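Long-range contacts in biofilm-associated surface protein (Staphylococcus aureus, PDB 7C7U), which is a cell-wall-anchored, calcium-binding surface protein that takes part in biofilm formation and probably acts as a switch in functional amyloid assembly: residues Asp46-Asn51 with Asp146-Ile151; Gly228-Gln233 with Arg326-Leu331; Gln250-Tyr255 with Thr303-Asn308. All coordinates share one frame; numbering follows the deposited sequence.

How the contacts relate
Contact 1 stands apart from the other two: its nearest atoms lie about 22 Å from contact 2 and about 24 Å from contact 3. It is a surface junction between two short helix ends, made mostly by backbone carbonyls and N-H groups. Contact 2, wholly buried, pairs two strands whose one face is aliphatic and whose other carries a salt bridge. Contact 3, partly buried, pairs an edge strand of a second sheet through a short backbone ladder, a threonine hydroxyl and bridging waters. Contacts 2 and 3 touch, their centres about 18 Å apart: Gln233 and Tyr253 probably share a hydrogen bond, and the Tyr253 ring packs on Val327.

Contact 1: Asp46-Asn51 with Asp146-Ile151; sequences DALNSN and DTVGNI
Leu48 and Ser50 offer backbone carbonyls to the start of helix 148-152. Gly149 N donates to Leu48 O over 2.7 Å, lying in the carbonyl plane on a lone pair, while Val148 N reaches Ser50 O at 2.9 Å with a nearly straight N-H...O angle of 165°. Each of these first helical N-H groups therefore has an acceptor in 46-51.

Thr147 OG1, trans to the backbone N (chi1 -164°), comes close to both of these carbonyl oxygens. The modelled 2.4 Å from Thr147 OG1 to Leu48 O is too short for an ordinary hydrogen bond, so this bond is doubtful in detail. Although Thr147 holds the N-cap position, its hydroxyl makes no capping bond. Asp146 OD1 accepts from Thr147 N at 2.8 Å and, over a longer bond, from Asn150 ND2, both from the same face and above the carboxylate plane, which ties the side chain to the helix start.

Apolar atoms fill in around the polar ones. With CG set beside its own N (chi1 -76°), Leu48 brings CD2 to 3.7 Å from Gly149 CA and 3.8 Å from Val148 CG1. The other valine branch, Val148 CG2, packs 3.3 Å from Ser50 O. Asn51 touches only with its base, CB lying 3.4 Å from Asp146 O, a buried carbonyl with no partner in the model; its amide turns off to donate from ND2 to Leu144 O.

Helix 45-48 precedes strand 52-61 and helix 148-152 follows strand 133-144. Those two strands pair antiparallel, and backbone bonding between Asn51 and Leu144 carries the pairing up to this junction, where Val148 also packs on Leu42 of a loop.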
# COMPACT_ATOMS: atom_id res chain seq x y z
N ASP A 46 -35.51 8.43 -14.73
CA ASP A 46 -35.78 9.37 -13.65
C ASP A 46 -34.50 9.66 -12.86
O ASP A 46 -34.10 10.81 -12.70
CB ASP A 46 -36.86 8.83 -12.71
CG ASP A 46 -38.27 9.01 -13.28
OD1 ASP A 46 -38.41 9.43 -14.45
OD2 ASP A 46 -39.25 8.73 -12.55
N ALA A 47 -33.86 8.60 -12.36
CA ALA A 47 -32.61 8.78 -11.62
C ALA A 47 -31.56 9.45 -12.49
O ALA A 47 -30.77 10.27 -12.01
CB ALA A 47 -32.10 7.44 -11.10
N LEU A 48 -31.54 9.12 -13.79
CA LEU A 48 -30.50 9.67 -14.66
C LEU A 48 -30.74 11.13 -14.99
O LEU A 48 -29.78 11.85 -15.29
CB LEU A 48 -30.40 8.87 -15.95
CG LEU A 48 -29.71 7.51 -15.82
CD1 LEU A 48 -29.66 6.77 -17.15
CD2 LEU A 48 -28.34 7.70 -15.26
N ASN A 49 -31.99 11.59 -14.92
CA ASN A 49 -32.33 12.97 -15.21
C ASN A 49 -32.26 13.86 -13.97
O ASN A 49 -32.69 15.01 -14.03
CB ASN A 49 -33.71 13.06 -15.85
CG ASN A 49 -33.89 14.33 -16.66
OD1 ASN A 49 -34.91 15.01 -16.56
ND2 ASN A 49 -32.88 14.66 -17.46
N SER A 50 -31.75 13.35 -12.85
CA SER A 50 -31.51 14.16 -11.67
C SER A 50 -30.03 14.54 -11.62
O SER A 50 -29.18 13.82 -12.14
CB SER A 50 -31.90 13.40 -10.40
OG SER A 50 -31.52 14.10 -9.24
N ASN A 51 -29.73 15.67 -11.00
CA ASN A 51 -28.35 16.02 -10.71
C ASN A 51 -27.96 15.65 -9.28
O ASN A 51 -26.96 16.17 -8.77
CB ASN A 51 -28.10 17.51 -10.97
CG ASN A 51 -28.71 18.39 -9.90
OD1 ASN A 51 -29.90 18.28 -9.58
ND2 ASN A 51 -27.90 19.27 -9.33
N ASP A 146 -24.09 18.60 -13.44
CA ASP A 146 -24.85 18.19 -14.60
C ASP A 146 -25.70 17.00 -14.16
O ASP A 146 -25.58 16.52 -13.03
CB ASP A 146 -23.93 17.83 -15.77
CG ASP A 146 -24.63 17.91 -17.13
OD1 ASP A 146 -25.86 18.11 -17.19
OD2 ASP A 146 -23.92 17.77 -18.15
N THR A 147 -26.56 16.52 -15.05
CA THR A 147 -27.33 15.35 -14.68
C THR A 147 -26.46 14.09 -14.65
O THR A 147 -25.38 14.03 -15.26
CB THR A 147 -28.51 15.14 -15.61
OG1 THR A 147 -29.43 14.24 -14.99
CG2 THR A 147 -28.05 14.53 -16.88
N VAL A 148 -26.93 13.09 -13.90
CA VAL A 148 -26.21 11.82 -13.83
C VAL A 148 -26.12 11.18 -15.21
O VAL A 148 -25.08 10.65 -15.60
CB VAL A 148 -26.89 10.87 -12.81
CG1 VAL A 148 -26.15 9.53 -12.78
CG2 VAL A 148 -26.92 11.48 -11.42
N GLY A 149 -27.22 11.24 -15.97
CA GLY A 149 -27.24 10.64 -17.30
C GLY A 149 -26.21 11.22 -18.25
O GLY A 149 -25.55 10.48 -18.99
N ASN A 150 -26.08 12.54 -18.28
CA ASN A 150 -25.08 13.16 -19.14
C ASN A 150 -23.68 12.84 -18.64
O ASN A 150 -22.74 12.75 -19.44
CB ASN A 150 -25.27 14.68 -19.20
CG ASN A 150 -26.60 15.08 -19.85
OD1 ASN A 150 -27.24 14.29 -20.54
ND2 ASN A 150 -27.00 16.33 -19.61
N ILE A 151 -23.52 12.66 -17.33
CA ILE A 151 -22.19 12.38 -16.80
C ILE A 151 -21.77 10.96 -17.15
O ILE A 151 -20.68 10.75 -17.69
CB ILE A 151 -22.16 12.63 -15.28
CG1 ILE A 151 -22.15 14.14 -15.01
CG2 ILE A 151 -20.91 11.97 -14.66
CD1 ILE A 151 -22.61 14.51 -13.65

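Contact 2: Gly228-Gln233 with Arg326-Leu331; sequences GILIDQ and RVVLKL
Ile229 and Ile231 pair with Leu329 and Val327 in a regular antiparallel ladder, the strand segments running at 166°. Backbone bonds come first: Ile229 N to Leu329 O, Leu329 N to Ile229 O, Ile231 N to Val327 O and Val327 N to Ile231 O all measure 2.8 Å, the last almost straight at 179°.

Apolar packing occupies the face bearing these four side chains. Ile231 CD1 meets Leu329 CG at 3.6 Å, and Ile229 CB lies 3.8 Å from Leu329 CD1, so one leucine rests against both isoleucines. On the reverse face Leu230 CD2 runs beside Val328 CG2, 3.9 Å away.

The same face also carries a salt bridge. Arg326, bent at chi3 (-78°), grips Asp232 side-on: NE bonds OD1 at 2.7 Å and NH2 bonds OD2 at 3.0 Å, both oxygens close to the guanidinium plane. Leu230 CD1 covers one face of the guanidinium, 3.7 Å from Arg326 CZ, while Lys283 O and Asn284 O accept from its NH groups.

Within the five-stranded antiparallel sheet both strands are interior, 323-331 in the middle, flanked by strand 210-220 next to 228-237 and by 265-272 next to 323-331; Ile231 and Leu329 pack on Ile257 of strand 252-257.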
# COMPACT_ATOMS: atom_id res chain seq x y z
N GLY A 228 -4.18 -14.29 0.01
CA GLY A 228 -5.56 -14.43 -0.44
C GLY A 228 -6.30 -13.12 -0.43
O GLY A 228 -5.81 -12.09 0.03
N ILE A 229 -7.50 -13.16 -1.01
CA ILE A 229 -8.40 -12.02 -1.04
C ILE A 229 -9.58 -12.38 -0.15
O ILE A 229 -10.15 -13.46 -0.29
CB ILE A 229 -8.84 -11.69 -2.48
CG1 ILE A 229 -7.62 -11.37 -3.37
CG2 ILE A 229 -9.81 -10.50 -2.49
CD1 ILE A 229 -6.89 -10.14 -2.93
N LEU A 230 -9.89 -11.50 0.80
CA LEU A 230 -11.04 -11.68 1.69
C LEU A 230 -12.15 -10.75 1.25
O LEU A 230 -11.94 -9.54 1.15
CB LEU A 230 -10.67 -11.40 3.14
CG LEU A 230 -9.45 -12.11 3.74
CD1 LEU A 230 -9.29 -11.70 5.18
CD2 LEU A 230 -9.61 -13.62 3.63
N ILE A 231 -13.34 -11.30 1.03
CA ILE A 231 -14.49 -10.52 0.59
C ILE A 231 -15.51 -10.64 1.70
O ILE A 231 -16.13 -11.69 1.85
CB ILE A 231 -15.03 -11.03 -0.74
CG1 ILE A 231 -13.93 -10.95 -1.81
CG2 ILE A 231 -16.28 -10.22 -1.18
CD1 ILE A 231 -14.03 -12.07 -2.78
N ASP A 232 -15.63 -9.61 2.54
CA ASP A 232 -16.46 -9.67 3.75
C ASP A 232 -17.73 -8.85 3.55
O ASP A 232 -17.65 -7.63 3.39
CB ASP A 232 -15.73 -9.14 4.98
CG ASP A 232 -14.51 -9.96 5.35
OD1 ASP A 232 -14.48 -11.17 5.08
OD2 ASP A 232 -13.58 -9.38 5.95
N GLN A 233 -18.88 -9.50 3.64
CA GLN A 233 -20.15 -8.79 3.54
C GLN A 233 -20.74 -8.59 4.93
O GLN A 233 -20.71 -9.50 5.76
CB GLN A 233 -21.13 -9.57 2.66
CG GLN A 233 -22.50 -8.89 2.50
CD GLN A 233 -23.39 -9.60 1.50
OE1 GLN A 233 -22.99 -10.61 0.91
NE2 GLN A 233 -24.62 -9.10 1.32
N ARG A 326 -18.09 -14.15 5.09
CA ARG A 326 -16.75 -14.02 4.51
C ARG A 326 -16.57 -15.01 3.38
O ARG A 326 -16.76 -16.22 3.55
CB ARG A 326 -15.66 -14.23 5.55
CG ARG A 326 -14.25 -14.34 4.93
CD ARG A 326 -13.18 -14.26 6.02
NE ARG A 326 -12.96 -12.88 6.44
CZ ARG A 326 -12.15 -12.49 7.41
NH1 ARG A 326 -11.45 -13.40 8.10
NH2 ARG A 326 -12.02 -11.20 7.70
N VAL A 327 -16.15 -14.51 2.22
CA VAL A 327 -15.70 -15.36 1.12
C VAL A 327 -14.19 -15.20 1.01
O VAL A 327 -13.68 -14.08 1.03
CB VAL A 327 -16.40 -14.99 -0.19
CG1 VAL A 327 -15.84 -15.84 -1.35
CG2 VAL A 327 -17.91 -15.22 -0.06
N VAL A 328 -13.49 -16.33 0.90
CA VAL A 328 -12.02 -16.34 0.83
C VAL A 328 -11.59 -16.83 -0.54
O VAL A 328 -11.97 -17.93 -0.97
CB VAL A 328 -11.41 -17.21 1.93
CG1 VAL A 328 -9.84 -17.19 1.83
CG2 VAL A 328 -11.86 -16.73 3.31
N LEU A 329 -10.76 -16.04 -1.23
CA LEU A 329 -10.18 -16.44 -2.51
C LEU A 329 -8.71 -16.73 -2.24
O LEU A 329 -7.95 -15.81 -1.91
CB LEU A 329 -10.31 -15.34 -3.55
CG LEU A 329 -11.60 -14.53 -3.65
CD1 LEU A 329 -11.36 -13.47 -4.71
CD2 LEU A 329 -12.79 -15.43 -3.98
N LYS A 330 -8.32 -17.99 -2.37
CA LYS A 330 -6.93 -18.40 -2.18
C LYS A 330 -6.17 -18.20 -3.49
O LYS A 330 -6.53 -18.79 -4.52
CB LYS A 330 -6.87 -19.86 -1.72
CG LYS A 330 -7.23 -20.05 -0.27
CD LYS A 330 -6.79 -21.42 0.26
CE LYS A 330 -7.02 -21.52 1.76
NZ LYS A 330 -6.72 -22.87 2.34
N LEU A 331 -5.15 -17.36 -3.47
CA LEU A 331 -4.36 -17.12 -4.68
C LEU A 331 -3.50 -18.33 -5.02
O LEU A 331 -3.09 -19.10 -4.14
CB LEU A 331 -3.47 -15.89 -4.51
CG LEU A 331 -4.24 -14.59 -4.33
CD1 LEU A 331 -3.30 -13.44 -4.05
CD2 LEU A 331 -5.14 -14.30 -5.54

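Contact 3: Gln250-Tyr255 with Thr303-Asn308; sequences QWAYNY and TITSDN
Gln250 lies along the backbone of Ser306-Asn308. Its CB stands 3.3 Å from Ser306 O, and CG comes closer to the same oxygen, at 3.1 Å. A bend at chi2 (-65°) then turns the amide over the next peptide: CD is 3.3 Å from Asp307 O, and OE1 lies 3.4 Å from Asn308 CA. The polar ends bond to other groups. OE1 accepts from Tyr243 OH and Leu309 N. NE2 is badly angled for Asp307 O; it donates to Thr246 O and, at 3.0 Å, to a water that passes a weak bond on to Asn308 OD1, which is also bonded to Asn310 ND2. With both amide atoms engaged, the rotation of the group is well defined.

Beyond it, Thr305 OG1 donates to Trp251 O across 2.8 Å, from 40° out of the carbonyl plane. The regular pairing follows: Tyr253 N to Ile304 O is 2.9 Å and Ile304 N to Tyr253 O 2.8 Å, while Ile304 CG2 sits at the edge of the Tyr253 ring. At the far end a second water links Tyr255 OH with Thr303 O, and Tyr255 OH also bonds Thr295 O.

Ser306 OG accepts from Asn308 N, an ST turn in the loop that follows. The whole is an antiparallel edge pairing: 301-305 is outermost in a four-stranded sheet, next to 252-257. Tyr253 on the latter packs against Val325 and Val327 of the five-stranded sheet, consistent with two sheets stacked as a beta sandwich.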
# COMPACT_ATOMS: atom_id res chain seq x y z
N GLN A 250 -35.37 -23.21 2.89
CA GLN A 250 -34.05 -22.67 3.18
C GLN A 250 -33.63 -21.61 2.16
O GLN A 250 -33.91 -21.72 0.96
CB GLN A 250 -33.00 -23.78 3.21
CG GLN A 250 -33.09 -24.71 4.41
CD GLN A 250 -32.79 -24.04 5.74
OE1 GLN A 250 -31.84 -23.28 5.88
NE2 GLN A 250 -33.62 -24.33 6.74
N TRP A 251 -32.97 -20.58 2.65
CA TRP A 251 -32.42 -19.55 1.81
C TRP A 251 -31.11 -20.02 1.15
O TRP A 251 -30.50 -21.01 1.55
CB TRP A 251 -32.14 -18.29 2.63
CG TRP A 251 -33.35 -17.57 3.12
CD1 TRP A 251 -34.68 -17.89 2.89
CD2 TRP A 251 -33.36 -16.40 3.95
NE1 TRP A 251 -35.50 -16.98 3.54
CE2 TRP A 251 -34.72 -16.07 4.20
CE3 TRP A 251 -32.36 -15.62 4.52
CZ2 TRP A 251 -35.08 -14.97 4.96
CZ3 TRP A 251 -32.72 -14.54 5.29
CH2 TRP A 251 -34.07 -14.22 5.50
N ALA A 252 -30.65 -19.25 0.16
CA ALA A 252 -29.33 -19.49 -0.42
C ALA A 252 -28.48 -18.23 -0.33
O ALA A 252 -29.00 -17.11 -0.44
CB ALA A 252 -29.44 -19.94 -1.88
N TYR A 253 -27.16 -18.41 -0.16
CA TYR A 253 -26.21 -17.32 -0.29
C TYR A 253 -25.60 -17.35 -1.69
O TYR A 253 -25.16 -18.41 -2.16
CB TYR A 253 -25.11 -17.42 0.77
CG TYR A 253 -24.18 -16.23 0.72
CD1 TYR A 253 -24.65 -14.96 0.99
CD2 TYR A 253 -22.81 -16.39 0.41
CE1 TYR A 253 -23.83 -13.86 0.94
CE2 TYR A 253 -21.99 -15.30 0.34
CZ TYR A 253 -22.49 -14.05 0.62
OH TYR A 253 -21.64 -12.98 0.57
N ASN A 254 -25.55 -16.19 -2.33
CA ASN A 254 -25.15 -16.03 -3.72
C ASN A 254 -23.99 -15.04 -3.78
O ASN A 254 -23.98 -14.05 -3.05
CB ASN A 254 -26.32 -15.52 -4.57
CG ASN A 254 -27.57 -16.36 -4.41
OD1 ASN A 254 -27.85 -17.25 -5.22
ND2 ASN A 254 -28.32 -16.11 -3.33
N TYR A 255 -23.02 -15.30 -4.65
CA TYR A 255 -21.81 -14.49 -4.66
C TYR A 255 -21.31 -14.34 -6.10
O TYR A 255 -21.51 -15.21 -6.94
CB TYR A 255 -20.72 -15.10 -3.72
CG TYR A 255 -20.61 -16.60 -3.88
CD1 TYR A 255 -19.72 -17.14 -4.81
CD2 TYR A 255 -21.43 -17.46 -3.16
CE1 TYR A 255 -19.64 -18.52 -4.99
CE2 TYR A 255 -21.37 -18.83 -3.34
CZ TYR A 255 -20.48 -19.36 -4.26
OH TYR A 255 -20.42 -20.72 -4.44
N THR A 303 -23.49 -20.03 -5.92
CA THR A 303 -24.56 -20.05 -4.93
C THR A 303 -24.34 -21.25 -4.02
O THR A 303 -23.83 -22.28 -4.45
CB THR A 303 -25.94 -20.09 -5.60
OG1 THR A 303 -26.96 -20.16 -4.60
CG2 THR A 303 -26.05 -21.31 -6.49
N ILE A 304 -24.69 -21.10 -2.75
CA ILE A 304 -24.57 -22.19 -1.80
C ILE A 304 -25.83 -22.20 -0.93
O ILE A 304 -26.37 -21.15 -0.59
CB ILE A 304 -23.29 -22.08 -0.94
CG1 ILE A 304 -23.14 -23.32 -0.05
CG2 ILE A 304 -23.31 -20.82 -0.08
CD1 ILE A 304 -21.94 -23.31 0.81
N THR A 305 -26.32 -23.40 -0.63
CA THR A 305 -27.45 -23.54 0.27
C THR A 305 -27.22 -24.78 1.13
O THR A 305 -26.17 -25.43 1.06
CB THR A 305 -28.78 -23.60 -0.49
OG1 THR A 305 -29.88 -23.46 0.44
CG2 THR A 305 -28.89 -24.91 -1.26
N SER A 306 -28.19 -25.09 1.96
CA SER A 306 -28.00 -26.06 3.02
C SER A 306 -29.37 -26.49 3.53
O SER A 306 -30.37 -25.82 3.29
CB SER A 306 -27.18 -25.45 4.16
OG SER A 306 -27.34 -26.18 5.34
N ASP A 307 -29.40 -27.62 4.23
CA ASP A 307 -30.63 -28.00 4.90
C ASP A 307 -30.86 -27.16 6.15
O ASP A 307 -31.98 -27.15 6.67
CB ASP A 307 -30.61 -29.49 5.26
CG ASP A 307 -30.92 -30.38 4.06
OD1 ASP A 307 -31.82 -30.04 3.27
OD2 ASP A 307 -30.25 -31.42 3.90
N ASN A 308 -29.83 -26.46 6.63
CA ASN A 308 -30.00 -25.51 7.73
C ASN A 308 -28.90 -24.46 7.59
O ASN A 308 -27.79 -24.65 8.08
CB ASN A 308 -29.94 -26.20 9.09
CG ASN A 308 -30.35 -25.28 10.21
OD1 ASN A 308 -30.22 -24.07 10.09
ND2 ASN A 308 -30.84 -25.85 11.31
O HOH W 1 -33.04 -23.28 9.51
O HOH W 2 -20.87 -23.44 -4.20